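Local coordinates for putative uncharacterized protein (Streptococcus mutans, PDB 3BGK), which probably dehydrates the S-form of hydrated NAD(P)H at the expense of ADP, taking part in the repair of damaged nicotinamide cofactors, at residues L40-I45 with A275-S280; T226-G231 with D267-A272. All blocks are in the same frame, centred on the assembly; numbering follows the deposited sequence.

Contact 1 of 2, residues L40-I45 with A275-S280. With K (potassium ion), chain C.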
ATOM      1  N   LEU A  40     -33.836  -9.608   5.443  1.00 23.69           N
ATOM      2  CA  LEU A  40     -34.988  -9.420   4.563  1.00 23.39           C
ATOM      3  C   LEU A  40     -35.230  -7.940   4.280  1.00 23.13           C
ATOM      4  O   LEU A  40     -35.596  -7.566   3.162  1.00 23.45           O
ATOM      5  CB  LEU A  40     -36.247 -10.074   5.150  1.00 23.51           C
ATOM      6  CG  LEU A  40     -36.148 -11.533   5.629  1.00 23.83           C
ATOM      7  CD1 LEU A  40     -37.451 -11.997   6.281  1.00 23.98           C
ATOM      8  CD2 LEU A  40     -35.733 -12.489   4.514  1.00 24.04           C
ATOM      9  N   LEU A  41     -35.020  -7.099   5.287  1.00 22.50           N
ATOM     10  CA  LEU A  41     -35.095  -5.662   5.094  1.00 21.98           C
ATOM     11  C   LEU A  41     -33.955  -5.219   4.180  1.00 21.79           C
ATOM     12  O   LEU A  41     -34.166  -4.455   3.239  1.00 21.70           O
ATOM     13  CB  LEU A  41     -35.045  -4.926   6.438  1.00 21.89           C
ATOM     14  CG  LEU A  41     -35.328  -3.412   6.520  1.00 21.72           C
ATOM     15  CD1 LEU A  41     -34.100  -2.576   6.174  1.00 21.54           C
ATOM     16  CD2 LEU A  41     -36.522  -2.986   5.678  1.00 21.74           C
ATOM     17  N   THR A  42     -32.753  -5.718   4.462  1.00 21.53           N
ATOM     18  CA  THR A  42     -31.551  -5.375   3.702  1.00 21.05           C
ATOM     19  C   THR A  42     -31.661  -5.844   2.249  1.00 21.15           C
ATOM     20  O   THR A  42     -31.280  -5.116   1.329  1.00 21.19           O
ATOM     21  CB  THR A  42     -30.298  -5.943   4.399  1.00 21.01           C
ATOM     22  OG1 THR A  42     -30.243  -5.427   5.732  1.00 20.91           O
ATOM     23  CG2 THR A  42     -29.022  -5.554   3.664  1.00 20.49           C
ATOM     24  N   LYS A  43     -32.205  -7.045   2.050  1.00 21.16           N
ATOM     25  CA  LYS A  43     -32.531  -7.546   0.719  1.00 21.20           C
ATOM     26  C   LYS A  43     -33.599  -6.700   0.032  1.00 21.17           C
ATOM     27  O   LYS A  43     -33.652  -6.658  -1.201  1.00 21.33           O
ATOM     28  CB  LYS A  43     -32.995  -9.003   0.757  1.00 21.26           C
ATOM     29  CG  LYS A  43     -31.903 -10.018   1.039  1.00 22.03           C
ATOM     30  CD  LYS A  43     -32.460 -11.435   0.969  1.00 23.56           C
ATOM     31  CE  LYS A  43     -31.913 -12.325   2.081  1.00 24.66           C
ATOM     32  NZ  LYS A  43     -30.440 -12.554   2.001  1.00 25.93           N
ATOM     33  N   LYS A  44     -34.451  -6.035   0.807  1.00 20.97           N
ATOM     34  CA  LYS A  44     -35.453  -5.150   0.216  1.00 20.98           C
ATOM     35  C   LYS A  44     -34.817  -3.863  -0.318  1.00 20.53           C
ATOM     36  O   LYS A  44     -35.237  -3.345  -1.356  1.00 20.68           O
ATOM     37  CB  LYS A  44     -36.566  -4.818   1.214  1.00 21.32           C
ATOM     38  CG  LYS A  44     -37.765  -4.100   0.587  1.00 22.78           C
ATOM     39  CD  LYS A  44     -38.275  -2.965   1.465  1.00 24.82           C
ATOM     40  CE  LYS A  44     -39.128  -3.482   2.614  1.00 26.34           C
ATOM     41  NZ  LYS A  44     -39.581  -2.373   3.501  1.00 27.46           N
ATOM     42  N   ILE A  45     -33.807  -3.360   0.392  1.00 20.01           N
ATOM     43  CA  ILE A  45     -33.132  -2.114   0.023  1.00 19.53           C
ATOM     44  C   ILE A  45     -32.131  -2.310  -1.117  1.00 19.48           C
ATOM     45  O   ILE A  45     -32.211  -1.625  -2.141  1.00 19.27           O
ATOM     46  CB  ILE A  45     -32.453  -1.442   1.244  1.00 19.66           C
ATOM     47  CG1 ILE A  45     -33.509  -1.006   2.275  1.00 19.18           C
ATOM     48  CG2 ILE A  45     -31.532  -0.273   0.821  1.00 18.83           C
ATOM     49  CD1 ILE A  45     -34.696  -0.231   1.704  1.00 17.50           C
ATOM     50  N   ALA A 275     -27.719  -0.351   5.922  1.00 11.35           N
ATOM     51  CA  ALA A 275     -26.289  -0.095   6.036  1.00 11.53           C
ATOM     52  C   ALA A 275     -25.762  -0.584   7.387  1.00 11.69           C
ATOM     53  O   ALA A 275     -24.750  -1.292   7.448  1.00 12.02           O
ATOM     54  CB  ALA A 275     -25.997   1.385   5.845  1.00 11.44           C
ATOM     55  N   VAL A 276     -26.468  -0.230   8.461  1.00 11.58           N
ATOM     56  CA  VAL A 276     -26.105  -0.644   9.812  1.00 11.34           C
ATOM     57  C   VAL A 276     -26.146  -2.163   9.970  1.00 11.39           C
ATOM     58  O   VAL A 276     -25.249  -2.742  10.593  1.00 11.71           O
ATOM     59  CB  VAL A 276     -26.982   0.046  10.882  1.00 11.38           C
ATOM     60  CG1 VAL A 276     -26.659  -0.475  12.294  1.00 11.67           C
ATOM     61  CG2 VAL A 276     -26.787   1.551  10.826  1.00 11.38           C
ATOM     62  N   PHE A 277     -27.161  -2.810   9.398  1.00 11.12           N
ATOM     63  CA  PHE A 277     -27.256  -4.270   9.483  1.00 10.91           C
ATOM     64  C   PHE A 277     -26.085  -4.948   8.780  1.00 10.92           C
ATOM     65  O   PHE A 277     -25.456  -5.844   9.343  1.00 11.29           O
ATOM     66  CB  PHE A 277     -28.579  -4.806   8.916  1.00 10.89           C
ATOM     67  CG  PHE A 277     -28.601  -6.315   8.755  1.00 11.18           C
ATOM     68  CD1 PHE A 277     -28.894  -7.144   9.837  1.00 10.61           C
ATOM     69  CD2 PHE A 277     -28.298  -6.907   7.528  1.00 10.71           C
ATOM     70  CE1 PHE A 277     -28.897  -8.532   9.695  1.00  9.50           C
ATOM     71  CE2 PHE A 277     -28.299  -8.293   7.382  1.00 10.38           C
ATOM     72  CZ  PHE A 277     -28.597  -9.104   8.468  1.00  9.72           C
ATOM     73  N   LEU A 278     -25.806  -4.524   7.550  1.00 10.60           N
ATOM     74  CA  LEU A 278     -24.801  -5.180   6.725  1.00 10.28           C
ATOM     75  C   LEU A 278     -23.391  -5.092   7.311  1.00 10.17           C
ATOM     76  O   LEU A 278     -22.629  -6.050   7.267  1.00 10.15           O
ATOM     77  CB  LEU A 278     -24.843  -4.630   5.295  1.00  9.94           C
ATOM     78  CG  LEU A 278     -24.224  -5.542   4.237  1.00  8.73           C
ATOM     79  CD1 LEU A 278     -24.946  -6.873   4.182  1.00  7.65           C
ATOM     80  CD2 LEU A 278     -24.269  -4.853   2.903  1.00  8.46           C
ATOM     81  N   HIS A 279     -23.064  -3.928   7.851  1.00 10.43           N
ATOM     82  CA  HIS A 279     -21.830  -3.692   8.588  1.00 10.43           C
ATOM     83  C   HIS A 279     -21.569  -4.824   9.599  1.00 10.94           C
ATOM     84  O   HIS A 279     -20.537  -5.506   9.520  1.00 11.02           O
ATOM     85  CB  HIS A 279     -21.945  -2.315   9.254  1.00 10.05           C
ATOM     86  CG  HIS A 279     -20.843  -1.981  10.209  1.00 10.00           C
ATOM     87  ND1 HIS A 279     -20.924  -2.245  11.560  1.00  9.59           N
ATOM     88  CD2 HIS A 279     -19.657  -1.357  10.019  1.00  9.50           C
ATOM     89  CE1 HIS A 279     -19.826  -1.817  12.157  1.00  9.06           C
ATOM     90  NE2 HIS A 279     -19.047  -1.266  11.244  1.00  8.90           N
ATOM     91  N   SER A 280     -22.517  -5.049  10.513  1.00 11.40           N
ATOM     92  CA  SER A 280     -22.395  -6.112  11.530  1.00 11.97           C
ATOM     93  C   SER A 280     -22.547  -7.525  10.969  1.00 12.26           C
ATOM     94  O   SER A 280     -21.902  -8.466  11.454  1.00 12.60           O
ATOM     95  CB  SER A 280     -23.385  -5.898  12.680  1.00 11.82           C
ATOM     96  OG  SER A 280     -22.900  -4.923  13.586  1.00 12.60           O
TER
HETATM   97  K     K C 279     -32.911  -7.528  -3.623  1.00 41.57           K

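Contact 2 of 2, residues T226-G231 with D267-A272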
ATOM      1  N   THR A 226     -26.119  -1.472  18.525  1.00 30.46           N
ATOM      2  CA  THR A 226     -26.527  -0.259  17.818  1.00 29.96           C
ATOM      3  C   THR A 226     -28.028  -0.290  17.514  1.00 29.42           C
ATOM      4  O   THR A 226     -28.569  -1.327  17.128  1.00 29.32           O
ATOM      5  CB  THR A 226     -25.728  -0.084  16.501  1.00 30.06           C
ATOM      6  OG1 THR A 226     -24.327  -0.250  16.761  1.00 30.60           O
ATOM      7  CG2 THR A 226     -25.963   1.291  15.895  1.00 29.86           C
ATOM      8  N   LYS A 227     -28.686   0.848  17.725  1.00 28.77           N
ATOM      9  CA  LYS A 227     -30.103   1.006  17.417  1.00 28.17           C
ATOM     10  C   LYS A 227     -30.276   2.207  16.513  1.00 27.55           C
ATOM     11  O   LYS A 227     -29.516   3.171  16.606  1.00 27.45           O
ATOM     12  CB  LYS A 227     -30.931   1.209  18.689  1.00 28.35           C
ATOM     13  CG  LYS A 227     -30.812   0.091  19.707  1.00 29.37           C
ATOM     14  CD  LYS A 227     -31.714   0.339  20.899  1.00 30.80           C
ATOM     15  CE  LYS A 227     -31.250  -0.453  22.109  1.00 32.07           C
ATOM     16  NZ  LYS A 227     -31.154  -1.917  21.818  1.00 33.53           N
ATOM     17  N   ILE A 228     -31.284   2.144  15.648  1.00 26.91           N
ATOM     18  CA  ILE A 228     -31.575   3.222  14.708  1.00 26.47           C
ATOM     19  C   ILE A 228     -32.904   3.899  15.079  1.00 26.07           C
ATOM     20  O   ILE A 228     -33.948   3.252  15.165  1.00 25.71           O
ATOM     21  CB  ILE A 228     -31.584   2.729  13.227  1.00 26.45           C
ATOM     22  CG1 ILE A 228     -30.401   1.800  12.940  1.00 26.77           C
ATOM     23  CG2 ILE A 228     -31.523   3.895  12.265  1.00 26.10           C
ATOM     24  CD1 ILE A 228     -30.674   0.323  13.220  1.00 27.69           C
ATOM     25  N   TYR A 229     -32.842   5.206  15.310  1.00 25.69           N
ATOM     26  CA  TYR A 229     -34.002   5.982  15.720  1.00 25.37           C
ATOM     27  C   TYR A 229     -34.416   6.983  14.640  1.00 25.19           C
ATOM     28  O   TYR A 229     -33.569   7.679  14.078  1.00 25.17           O
ATOM     29  CB  TYR A 229     -33.688   6.771  16.990  1.00 25.22           C
ATOM     30  CG  TYR A 229     -33.369   5.970  18.227  1.00 25.48           C
ATOM     31  CD1 TYR A 229     -32.071   5.510  18.482  1.00 25.14           C
ATOM     32  CD2 TYR A 229     -34.354   5.714  19.179  1.00 25.73           C
ATOM     33  CE1 TYR A 229     -31.774   4.793  19.637  1.00 24.48           C
ATOM     34  CE2 TYR A 229     -34.066   4.998  20.339  1.00 25.27           C
ATOM     35  CZ  TYR A 229     -32.779   4.545  20.561  1.00 25.06           C
ATOM     36  OH  TYR A 229     -32.512   3.840  21.713  1.00 25.43           O
ATOM     37  N   GLN A 230     -35.718   7.047  14.367  1.00 24.96           N
ATOM     38  CA  GLN A 230     -36.329   8.151  13.617  1.00 24.74           C
ATOM     39  C   GLN A 230     -37.795   8.275  14.015  1.00 24.81           C
ATOM     40  O   GLN A 230     -38.560   7.319  13.884  1.00 24.66           O
ATOM     41  CB  GLN A 230     -36.222   7.962  12.100  1.00 24.44           C
ATOM     42  CG  GLN A 230     -36.695   9.183  11.314  1.00 23.54           C
ATOM     43  CD  GLN A 230     -37.112   8.872   9.886  1.00 22.58           C
ATOM     44  OE1 GLN A 230     -37.759   7.860   9.617  1.00 22.68           O
ATOM     45  NE2 GLN A 230     -36.753   9.755   8.964  1.00 21.71           N
ATOM     46  N   GLY A 231     -38.171   9.456  14.500  1.00 25.02           N
ATOM     47  CA  GLY A 231     -39.522   9.703  14.993  1.00 25.24           C
ATOM     48  C   GLY A 231     -39.882   8.733  16.102  1.00 25.58           C
ATOM     49  O   GLY A 231     -39.266   8.739  17.169  1.00 25.46           O
ATOM     50  N   ASP A 267     -37.161   4.960   1.405  1.00 23.02           N
ATOM     51  CA  ASP A 267     -37.218   5.384   2.812  1.00 22.95           C
ATOM     52  C   ASP A 267     -35.832   5.474   3.457  1.00 22.58           C
ATOM     53  O   ASP A 267     -35.112   4.473   3.558  1.00 22.51           O
ATOM     54  CB  ASP A 267     -38.127   4.462   3.629  1.00 23.32           C
ATOM     55  CG  ASP A 267     -38.426   5.014   5.015  1.00 24.56           C
ATOM     56  OD1 ASP A 267     -38.476   6.257   5.173  1.00 25.67           O
ATOM     57  OD2 ASP A 267     -38.618   4.200   5.948  1.00 26.60           O
ATOM     58  N   ARG A 268     -35.473   6.680   3.891  1.00 22.01           N
ATOM     59  CA  ARG A 268     -34.130   6.949   4.400  1.00 21.58           C
ATOM     60  C   ARG A 268     -33.799   6.225   5.716  1.00 20.99           C
ATOM     61  O   ARG A 268     -32.640   5.857   5.948  1.00 21.17           O
ATOM     62  CB  ARG A 268     -33.891   8.456   4.511  1.00 21.70           C
ATOM     63  CG  ARG A 268     -32.407   8.857   4.557  1.00 23.04           C
ATOM     64  CD  ARG A 268     -32.202  10.365   4.384  1.00 24.80           C
ATOM     65  NE  ARG A 268     -33.121  11.152   5.213  1.00 27.02           N
ATOM     66  CZ  ARG A 268     -34.187  11.809   4.755  1.00 27.24           C
ATOM     67  NH1 ARG A 268     -34.481  11.797   3.458  1.00 27.70           N
ATOM     68  NH2 ARG A 268     -34.958  12.487   5.597  1.00 27.37           N
ATOM     69  N   PHE A 269     -34.804   6.015   6.565  1.00 20.03           N
ATOM     70  CA  PHE A 269     -34.621   5.230   7.786  1.00 19.18           C
ATOM     71  C   PHE A 269     -34.230   3.782   7.479  1.00 18.67           C
ATOM     72  O   PHE A 269     -33.336   3.230   8.121  1.00 18.53           O
ATOM     73  CB  PHE A 269     -35.880   5.253   8.664  1.00 19.23           C
ATOM     74  CG  PHE A 269     -35.834   4.275   9.816  1.00 18.88           C
ATOM     75  CD1 PHE A 269     -35.309   4.655  11.048  1.00 18.74           C
ATOM     76  CD2 PHE A 269     -36.304   2.974   9.661  1.00 18.83           C
ATOM     77  CE1 PHE A 269     -35.260   3.757  12.107  1.00 19.11           C
ATOM     78  CE2 PHE A 269     -36.256   2.065  10.711  1.00 19.03           C
ATOM     79  CZ  PHE A 269     -35.733   2.460  11.940  1.00 19.55           C
ATOM     80  N   GLU A 270     -34.903   3.170   6.512  1.00 17.97           N
ATOM     81  CA  GLU A 270     -34.641   1.773   6.191  1.00 17.70           C
ATOM     82  C   GLU A 270     -33.304   1.607   5.469  1.00 17.27           C
ATOM     83  O   GLU A 270     -32.604   0.602   5.661  1.00 16.97           O
ATOM     84  CB  GLU A 270     -35.791   1.177   5.382  1.00 17.86           C
ATOM     85  CG  GLU A 270     -37.137   1.200   6.123  1.00 18.84           C
ATOM     86  CD  GLU A 270     -38.192   0.314   5.474  1.00 20.42           C
ATOM     87  OE1 GLU A 270     -38.257   0.262   4.218  1.00 20.83           O
ATOM     88  OE2 GLU A 270     -38.958  -0.331   6.227  1.00 19.94           O
ATOM     89  N   VAL A 271     -32.956   2.611   4.662  1.00 16.60           N
ATOM     90  CA  VAL A 271     -31.691   2.651   3.928  1.00 15.72           C
ATOM     91  C   VAL A 271     -30.502   2.698   4.889  1.00 15.13           C
ATOM     92  O   VAL A 271     -29.548   1.930   4.745  1.00 15.00           O
ATOM     93  CB  VAL A 271     -31.637   3.845   2.925  1.00 15.62           C
ATOM     94  CG1 VAL A 271     -30.221   4.061   2.414  1.00 15.87           C
ATOM     95  CG2 VAL A 271     -32.575   3.605   1.760  1.00 14.69           C
ATOM     96  N   ALA A 272     -30.571   3.594   5.868  1.00 14.41           N
ATOM     97  CA  ALA A 272     -29.545   3.687   6.900  1.00 13.64           C
ATOM     98  C   ALA A 272     -29.542   2.436   7.777  1.00 13.26           C
ATOM     99  O   ALA A 272     -28.478   1.948   8.162  1.00 13.20           O
ATOM    100  CB  ALA A 272     -29.747   4.935   7.740  1.00 13.57           C
TER

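Contact 1 of 2, residues L40-I45 with A275-S280
With chi1 at -57°, T42 puts OG1 beside its own backbone N and CG2 anti to it, while F277, chi1 169°, has CG anti to its backbone N, which directs the ring toward helix 39-45. The two side chains meet at a slant. T42 OG1 sits 3.0 Å from F277 CD2, a short approach that comes in obliquely to the ring and is not a hydrogen bond. The same oxygen lies 3.6 Å from F277 CG and 3.6 Å from F277 CB, so it is the CG-CD2 side of the ring that it meets. Its polar need is met elsewhere: the hydroxyl bonds to the carbonyl oxygen of D38, the residue just before its helix, which leaves its flank for the phenylalanine. The methyl branch makes looser apolar contacts, T42 CG2 lying 4.2 Å from F277 CD2 and 4.3 Å from L278 CD1.

This is where the short N-terminal helix 39-45 leans on the long helix 268-287, within a helical layer of the alpha/beta/alpha sandwich characteristic of the ribokinase-like NnrD/CARKD family. Helix 295-310 packs against the same residues, M309 lying against T42 while V305 and M306 lie against L278. The backbones come close here, with T42 CA 7.3 Å from F277 CA. F277 also meets the ring of Y281 at about 30° and packs on V239; its side chain is about 9 Å, nearest atoms, from that of T226 in the predicted AMP site. One residue after T42, K43 O binds the potassium ion at 2.7 Å, and the carbonyl oxygen of I46 is a second ligand.

Contact 2 of 2, residues T226-G231 with D267-A272
The F269 ring meets the strand edge-on, with I228 CG2 to one side of its plane and the Q230 side chain to the other. At the edge, the carbonyl oxygen of I228 lies in the ring plane, with I228 O 3.4 Å from F269 CE1 and somewhat farther from CZ. The slightly positive C-H rim of the ring thus faces a carbonyl oxygen, although no classical hydrogen bond is made. The second flat group, the Q230 amide, is turned only 15° from the ring plane, but it reaches the root of the phenylalanine more than the ring itself, with Q230 OE1 3.4 Å from F269 CB. Glutamine and phenylalanine slide past one another in opposite directions, the glutamine chain extended beyond CG. Farther back, Q230 CB comes obliquely to 3.6 Å from F269 CD1.

Across the ring plane from Q230, I228 supplies a methyl. CG2 stands anti to the backbone N, which carries it toward the helix and sets I228 CG2 3.7 Å from F269 CE1. Both residues leave the same face of the strand, while the intervening Y229 points away and packs on L219 and I234. The far end of the amide is fixed separately, Q230 NE2 bonding to the carbonyl oxygen of E216; K233 of the next strand also touches F269.

Strand 227-230 and the start of helix 268-287 run antiparallel, at 168°, with axes 9.3 Å apart: a helix layer seated on the central mixed sheet, as in the three-layer alpha/beta sandwich of ribokinase-like proteins.

In the fold
Both contacts use helix 268-287, contact 2 at its first turn and contact 1 about two turns on, and their centres are 11 Å apart. Along the chain the order is 40-45, 226-231, 267-272, 275-280, so both segments of contact 2 fall between those of contact 1. They also touch directly: K44 NZ makes a salt bridge to E270 OE1 at 3.0 Å, L41 and I45 pack against the carbonyl of E270, and V276 meets T226 of the predicted AMP site. One helix thus has strand 227-230 of the sheet on one flank and, on another, the N-terminal helix 39-45, whose K43, with I46 just after the helix, binds potassium.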